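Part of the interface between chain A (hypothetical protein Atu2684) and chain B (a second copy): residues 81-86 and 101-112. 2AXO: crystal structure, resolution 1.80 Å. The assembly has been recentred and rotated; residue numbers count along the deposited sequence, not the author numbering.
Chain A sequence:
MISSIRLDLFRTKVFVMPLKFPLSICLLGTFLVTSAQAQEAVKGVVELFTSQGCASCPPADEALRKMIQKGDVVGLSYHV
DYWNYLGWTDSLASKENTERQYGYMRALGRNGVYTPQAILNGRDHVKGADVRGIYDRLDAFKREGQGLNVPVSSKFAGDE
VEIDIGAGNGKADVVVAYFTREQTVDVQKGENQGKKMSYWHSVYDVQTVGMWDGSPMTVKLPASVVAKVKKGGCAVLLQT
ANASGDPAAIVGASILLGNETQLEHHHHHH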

ATOM      1  N   ASP A  81       6.581   0.727   3.608  1.00 19.82           N
ATOM      2  CA  ASP A  81       6.239   1.768   4.569  1.00 21.35           C
ATOM      3  C   ASP A  81       4.870   1.643   5.222  1.00 22.17           C
ATOM      4  O   ASP A  81       4.560   2.390   6.149  1.00 23.72           O
ATOM      5  CB  ASP A  81       6.358   3.149   3.907  1.00 23.01           C
ATOM      6  CG  ASP A  81       5.308   3.380   2.835  1.00 23.63           C
ATOM      7  OD1 ASP A  81       4.576   2.429   2.484  1.00 22.99           O
ATOM      8  OD2 ASP A  81       5.215   4.520   2.335  1.00 25.76           O
ATOM      9  N   TYR A  82       4.053   0.695   4.778  1.00 21.18           N
ATOM     10  CA  TYR A  82       2.727   0.592   5.358  1.00 21.89           C
ATOM     11  C   TYR A  82       2.600  -0.088   6.718  1.00 21.41           C
ATOM     12  O   TYR A  82       1.511  -0.496   7.119  1.00 22.24           O
ATOM     13  CB  TYR A  82       1.754  -0.024   4.344  1.00 21.65           C
ATOM     14  CG  TYR A  82       2.151  -1.345   3.730  1.00 21.03           C
ATOM     15  CD1 TYR A  82       2.070  -2.529   4.458  1.00 21.13           C
ATOM     16  CD2 TYR A  82       2.500  -1.424   2.383  1.00 20.10           C
ATOM     17  CE1 TYR A  82       2.310  -3.762   3.856  1.00 18.85           C
ATOM     18  CE2 TYR A  82       2.744  -2.644   1.771  1.00 16.48           C
ATOM     19  CZ  TYR A  82       2.641  -3.809   2.507  1.00 17.18           C
ATOM     20  OH  TYR A  82       2.827  -5.021   1.889  1.00 13.99           O
ATOM     21  N   TRP A  83       3.714  -0.190   7.435  1.00 22.64           N
ATOM     22  CA  TRP A  83       3.707  -0.778   8.767  1.00 24.39           C
ATOM     23  C   TRP A  83       4.172   0.260   9.773  1.00 26.84           C
ATOM     24  O   TRP A  83       4.311  -0.024  10.963  1.00 27.90           O
ATOM     25  CB  TRP A  83       4.613  -2.010   8.837  1.00 22.21           C
ATOM     26  CG  TRP A  83       3.990  -3.223   8.250  1.00 19.34           C
ATOM     27  CD1 TRP A  83       4.256  -3.777   7.028  1.00 20.22           C
ATOM     28  CD2 TRP A  83       2.974  -4.033   8.847  1.00 17.59           C
ATOM     29  NE1 TRP A  83       3.469  -4.883   6.831  1.00 17.40           N
ATOM     30  CE2 TRP A  83       2.673  -5.065   7.932  1.00 17.57           C
ATOM     31  CE3 TRP A  83       2.288  -3.987  10.068  1.00 17.78           C
ATOM     32  CZ2 TRP A  83       1.714  -6.051   8.201  1.00 15.89           C
ATOM     33  CZ3 TRP A  83       1.331  -4.967  10.335  1.00 16.92           C
ATOM     34  CH2 TRP A  83       1.056  -5.984   9.405  1.00 17.55           C
ATOM     35  N   ASN A  84       4.415   1.470   9.284  1.00 29.62           N
ATOM     36  CA  ASN A  84       4.855   2.556  10.146  1.00 32.19           C
ATOM     37  C   ASN A  84       3.631   3.256  10.712  1.00 33.87           C
ATOM     38  O   ASN A  84       2.607   3.375  10.040  1.00 35.11           O
ATOM     39  CB  ASN A  84       5.699   3.567   9.362  1.00 31.89           C
ATOM     40  CG  ASN A  84       6.841   2.917   8.607  1.00 32.07           C
ATOM     41  OD1 ASN A  84       7.531   2.043   9.129  1.00 32.84           O
ATOM     42  ND2 ASN A  84       7.052   3.351   7.370  1.00 33.46           N
ATOM     43  N   TYR A  85       3.738   3.711  11.953  1.00 36.40           N
ATOM     44  CA  TYR A  85       2.637   4.411  12.596  1.00 38.29           C
ATOM     45  C   TYR A  85       3.134   5.588  13.425  1.00 39.74           C
ATOM     46  O   TYR A  85       2.562   6.675  13.368  1.00 41.48           O
ATOM     47  CB  TYR A  85       1.829   3.436  13.457  1.00 38.73           C
ATOM     48  CG  TYR A  85       2.650   2.611  14.419  1.00 38.28           C
ATOM     49  CD1 TYR A  85       2.790   2.993  15.752  1.00 38.39           C
ATOM     50  CD2 TYR A  85       3.267   1.433  14.001  1.00 38.07           C
ATOM     51  CE1 TYR A  85       3.518   2.218  16.651  1.00 39.16           C
ATOM     52  CE2 TYR A  85       4.000   0.650  14.889  1.00 38.59           C
ATOM     53  CZ  TYR A  85       4.119   1.047  16.212  1.00 39.43           C
ATOM     54  OH  TYR A  85       4.822   0.269  17.104  1.00 40.20           O
ATOM     55  N   LEU A  86       4.203   5.374  14.186  1.00 40.92           N
ATOM     56  CA  LEU A  86       4.780   6.436  15.009  1.00 42.66           C
ATOM     57  C   LEU A  86       5.959   5.951  15.848  1.00 43.09           C
ATOM     58  O   LEU A  86       6.926   6.686  16.053  1.00 43.64           O
ATOM     59  CB  LEU A  86       3.702   7.062  15.909  1.00 41.09           C
ATOM     60  CG  LEU A  86       2.761   6.156  16.711  1.00 41.30           C
ATOM     61  CD1 LEU A  86       3.485   5.570  17.908  1.00 41.44           C
ATOM     62  CD2 LEU A  86       1.557   6.971  17.174  1.00 41.32           C
TER
ATOM     63  N   GLN B 101      -6.194   3.194   4.872  1.00 10.23           N
ATOM     64  CA  GLN B 101      -6.467   1.769   4.766  1.00 10.86           C
ATOM     65  C   GLN B 101      -5.374   0.994   5.513  1.00 12.51           C
ATOM     66  O   GLN B 101      -5.635  -0.079   6.055  1.00 11.34           O
ATOM     67  CB  GLN B 101      -6.543   1.322   3.304  1.00 10.83           C
ATOM     68  CG  GLN B 101      -6.896  -0.148   3.124  1.00 12.90           C
ATOM     69  CD  GLN B 101      -7.026  -0.538   1.661  1.00 13.03           C
ATOM     70  OE1 GLN B 101      -6.279  -0.052   0.811  1.00 13.14           O
ATOM     71  NE2 GLN B 101      -7.960  -1.435   1.365  1.00 14.60           N
ATOM     72  N   TYR B 102      -4.157   1.540   5.551  1.00 12.57           N
ATOM     73  CA  TYR B 102      -3.061   0.887   6.273  1.00 15.31           C
ATOM     74  C   TYR B 102      -3.354   0.942   7.768  1.00 13.54           C
ATOM     75  O   TYR B 102      -3.127  -0.024   8.497  1.00 13.28           O
ATOM     76  CB  TYR B 102      -1.719   1.587   6.016  1.00 17.01           C
ATOM     77  CG  TYR B 102      -1.230   1.525   4.592  1.00 21.88           C
ATOM     78  CD1 TYR B 102      -1.507   0.424   3.785  1.00 21.64           C
ATOM     79  CD2 TYR B 102      -0.438   2.545   4.068  1.00 23.90           C
ATOM     80  CE1 TYR B 102      -1.006   0.339   2.490  1.00 23.33           C
ATOM     81  CE2 TYR B 102       0.071   2.465   2.775  1.00 26.19           C
ATOM     82  CZ  TYR B 102      -0.218   1.355   1.995  1.00 24.94           C
ATOM     83  OH  TYR B 102       0.306   1.255   0.727  1.00 28.24           O
ATOM     84  N   GLY B 103      -3.848   2.089   8.219  1.00 11.99           N
ATOM     85  CA  GLY B 103      -4.174   2.252   9.621  1.00 14.20           C
ATOM     86  C   GLY B 103      -5.166   1.192  10.045  1.00 14.90           C
ATOM     87  O   GLY B 103      -5.049   0.611  11.125  1.00 15.23           O
ATOM     88  N   TYR B 104      -6.153   0.942   9.190  1.00 14.23           N
ATOM     89  CA  TYR B 104      -7.157  -0.065   9.476  1.00 12.98           C
ATOM     90  C   TYR B 104      -6.547  -1.459   9.445  1.00 14.16           C
ATOM     91  O   TYR B 104      -6.873  -2.301  10.284  1.00 14.13           O
ATOM     92  CB  TYR B 104      -8.317   0.028   8.479  1.00 12.24           C
ATOM     93  CG  TYR B 104      -9.375   1.038   8.879  1.00 10.39           C
ATOM     94  CD1 TYR B 104      -9.941   1.010  10.151  1.00  9.41           C
ATOM     95  CD2 TYR B 104      -9.828   2.002   7.976  1.00 10.24           C
ATOM     96  CE1 TYR B 104     -10.937   1.919  10.519  1.00 11.35           C
ATOM     97  CE2 TYR B 104     -10.822   2.917   8.329  1.00  8.91           C
ATOM     98  CZ  TYR B 104     -11.373   2.870   9.599  1.00  9.00           C
ATOM     99  OH  TYR B 104     -12.364   3.759   9.948  1.00  9.78           O
HETATM  100  N   MSE B 105      -5.665  -1.708   8.482  1.00 11.60           N
HETATM  101  CA  MSE B 105      -5.012  -3.012   8.390  1.00 13.77           C
HETATM  102  C   MSE B 105      -4.366  -3.337   9.731  1.00 13.84           C
HETATM  103  O   MSE B 105      -4.577  -4.410  10.291  1.00 15.02           O
HETATM  104  CB  MSE B 105      -3.930  -3.006   7.307  1.00 13.45           C
HETATM  105  CG  MSE B 105      -3.053  -4.262   7.304  1.00 14.71           C
HETATM  106 SE   MSE B 105      -1.464  -4.072   6.205  1.00 25.44          SE
HETATM  107  CE  MSE B 105      -0.445  -2.988   7.424  1.00 14.97           C
ATOM    108  N   ARG B 106      -3.572  -2.401  10.237  1.00 14.24           N
ATOM    109  CA  ARG B 106      -2.893  -2.601  11.507  1.00 14.84           C
ATOM    110  C   ARG B 106      -3.868  -2.796  12.658  1.00 15.06           C
ATOM    111  O   ARG B 106      -3.738  -3.750  13.421  1.00 16.65           O
ATOM    112  CB  ARG B 106      -1.970  -1.422  11.806  1.00 14.53           C
ATOM    113  CG  ARG B 106      -0.851  -1.246  10.792  1.00 15.35           C
ATOM    114  CD  ARG B 106       0.188  -0.262  11.302  1.00 14.21           C
ATOM    115  NE  ARG B 106      -0.293   1.114  11.331  1.00 15.22           N
ATOM    116  CZ  ARG B 106      -0.339   1.912  10.269  1.00 15.19           C
ATOM    117  NH1 ARG B 106       0.067   1.470   9.084  1.00 15.96           N
ATOM    118  NH2 ARG B 106      -0.777   3.156  10.393  1.00 14.93           N
ATOM    119  N   ALA B 107      -4.845  -1.902  12.784  1.00 14.89           N
ATOM    120  CA  ALA B 107      -5.823  -2.011  13.863  1.00 14.83           C
ATOM    121  C   ALA B 107      -6.574  -3.336  13.816  1.00 15.56           C
ATOM    122  O   ALA B 107      -6.858  -3.931  14.852  1.00 17.07           O
ATOM    123  CB  ALA B 107      -6.818  -0.851  13.795  1.00 14.64           C
ATOM    124  N   LEU B 108      -6.896  -3.803  12.615  1.00 14.39           N
ATOM    125  CA  LEU B 108      -7.629  -5.058  12.472  1.00 17.02           C
ATOM    126  C   LEU B 108      -6.732  -6.290  12.613  1.00 15.88           C
ATOM    127  O   LEU B 108      -7.211  -7.420  12.565  1.00 16.69           O
ATOM    128  CB  LEU B 108      -8.355  -5.090  11.124  1.00 18.29           C
ATOM    129  CG  LEU B 108      -9.406  -3.988  10.922  1.00 18.28           C
ATOM    130  CD1 LEU B 108     -10.011  -4.106   9.531  1.00 19.25           C
ATOM    131  CD2 LEU B 108     -10.493  -4.097  11.989  1.00 20.11           C
ATOM    132  N   GLY B 109      -5.435  -6.062  12.790  1.00 17.43           N
ATOM    133  CA  GLY B 109      -4.502  -7.164  12.945  1.00 17.09           C
ATOM    134  C   GLY B 109      -4.200  -7.935  11.671  1.00 19.47           C
ATOM    135  O   GLY B 109      -3.711  -9.067  11.732  1.00 18.97           O
ATOM    136  N   ARG B 110      -4.478  -7.337  10.515  1.00 18.99           N
ATOM    137  CA  ARG B 110      -4.218  -8.000   9.236  1.00 19.03           C
ATOM    138  C   ARG B 110      -2.792  -7.737   8.750  1.00 18.35           C
ATOM    139  O   ARG B 110      -2.100  -6.878   9.289  1.00 18.00           O
ATOM    140  CB  ARG B 110      -5.231  -7.530   8.187  1.00 19.86           C
ATOM    141  CG  ARG B 110      -6.676  -7.616   8.655  1.00 21.92           C
ATOM    142  CD  ARG B 110      -7.661  -7.396   7.516  1.00 24.62           C
ATOM    143  NE  ARG B 110      -7.741  -8.565   6.642  1.00 26.98           N
ATOM    144  CZ  ARG B 110      -7.324  -8.597   5.381  1.00 27.90           C
ATOM    145  NH1 ARG B 110      -6.791  -7.517   4.823  1.00 27.51           N
ATOM    146  NH2 ARG B 110      -7.438  -9.715   4.678  1.00 28.91           N
ATOM    147  N   ASN B 111      -2.346  -8.479   7.737  1.00 17.86           N
ATOM    148  CA  ASN B 111      -0.990  -8.287   7.221  1.00 17.58           C
ATOM    149  C   ASN B 111      -0.970  -7.823   5.771  1.00 17.75           C
ATOM    150  O   ASN B 111       0.039  -7.968   5.076  1.00 17.81           O
ATOM    151  CB  ASN B 111      -0.179  -9.579   7.345  1.00 21.77           C
ATOM    152  CG  ASN B 111      -0.554 -10.603   6.294  1.00 25.07           C
ATOM    153  OD1 ASN B 111      -1.717 -10.978   6.165  1.00 27.66           O
ATOM    154  ND2 ASN B 111       0.435 -11.060   5.534  1.00 28.48           N
ATOM    155  N   GLY B 112      -2.086  -7.272   5.311  1.00 16.12           N
ATOM    156  CA  GLY B 112      -2.153  -6.795   3.943  1.00 15.23           C
ATOM    157  C   GLY B 112      -3.396  -5.978   3.669  1.00 15.62           C
ATOM    158  O   GLY B 112      -4.246  -5.815   4.544  1.00 15.73           O
TER
HETATM  159  O   HOH W   1       2.610   3.457   0.918  1.00 32.53           O

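What packs the apolar surfaces together? Tyr B102 and Met B105, a turn apart on one helix, both point toward chain A, and the stretches bury 445 Å², both sides summed. Tyr A82 CB sits squarely over the ring of Tyr B102, 3.1 Å from its centroid and 3.3 Å from Tyr B102 CD1, so a methylene fills the flat aromatic face. Both tyrosines are buried; their rings meet obliquely.

How does Met B105, present as selenomethionine, serve two aromatic neighbours? Met B105 CE lies 3.6 Å from the centroid of the Trp A83 six-membered ring, almost on the ring normal, and 3.9 Å from Tyr A82 CD1. A long, unbranched side chain can deliver a methyl group to both rings. Although Trp A83 CB points away, its broad indole also reaches the loop past the helix, with Trp A83 CH2 3.3 Å from Arg B110 O and its edge near Asn B111 CA.

Where does polarity enter? The CA-to-CB bond of Arg B106 points sideways, but its planar, NH-bearing guanidinium comes nearer and suits a backbone carbonyl: Arg B106 NH1 donates a weak hydrogen bond to Tyr A82 O at 3.1 Å. Asn A84 O lies over one guanidinium face, 3.3 Å from Arg B106 CZ.

Does water contribute? Water 1 donates to Asp A81 OD1 at 2.7 Å and hydrogen-bonds Tyr B102 OH at 3.2 Å, bridging the chains.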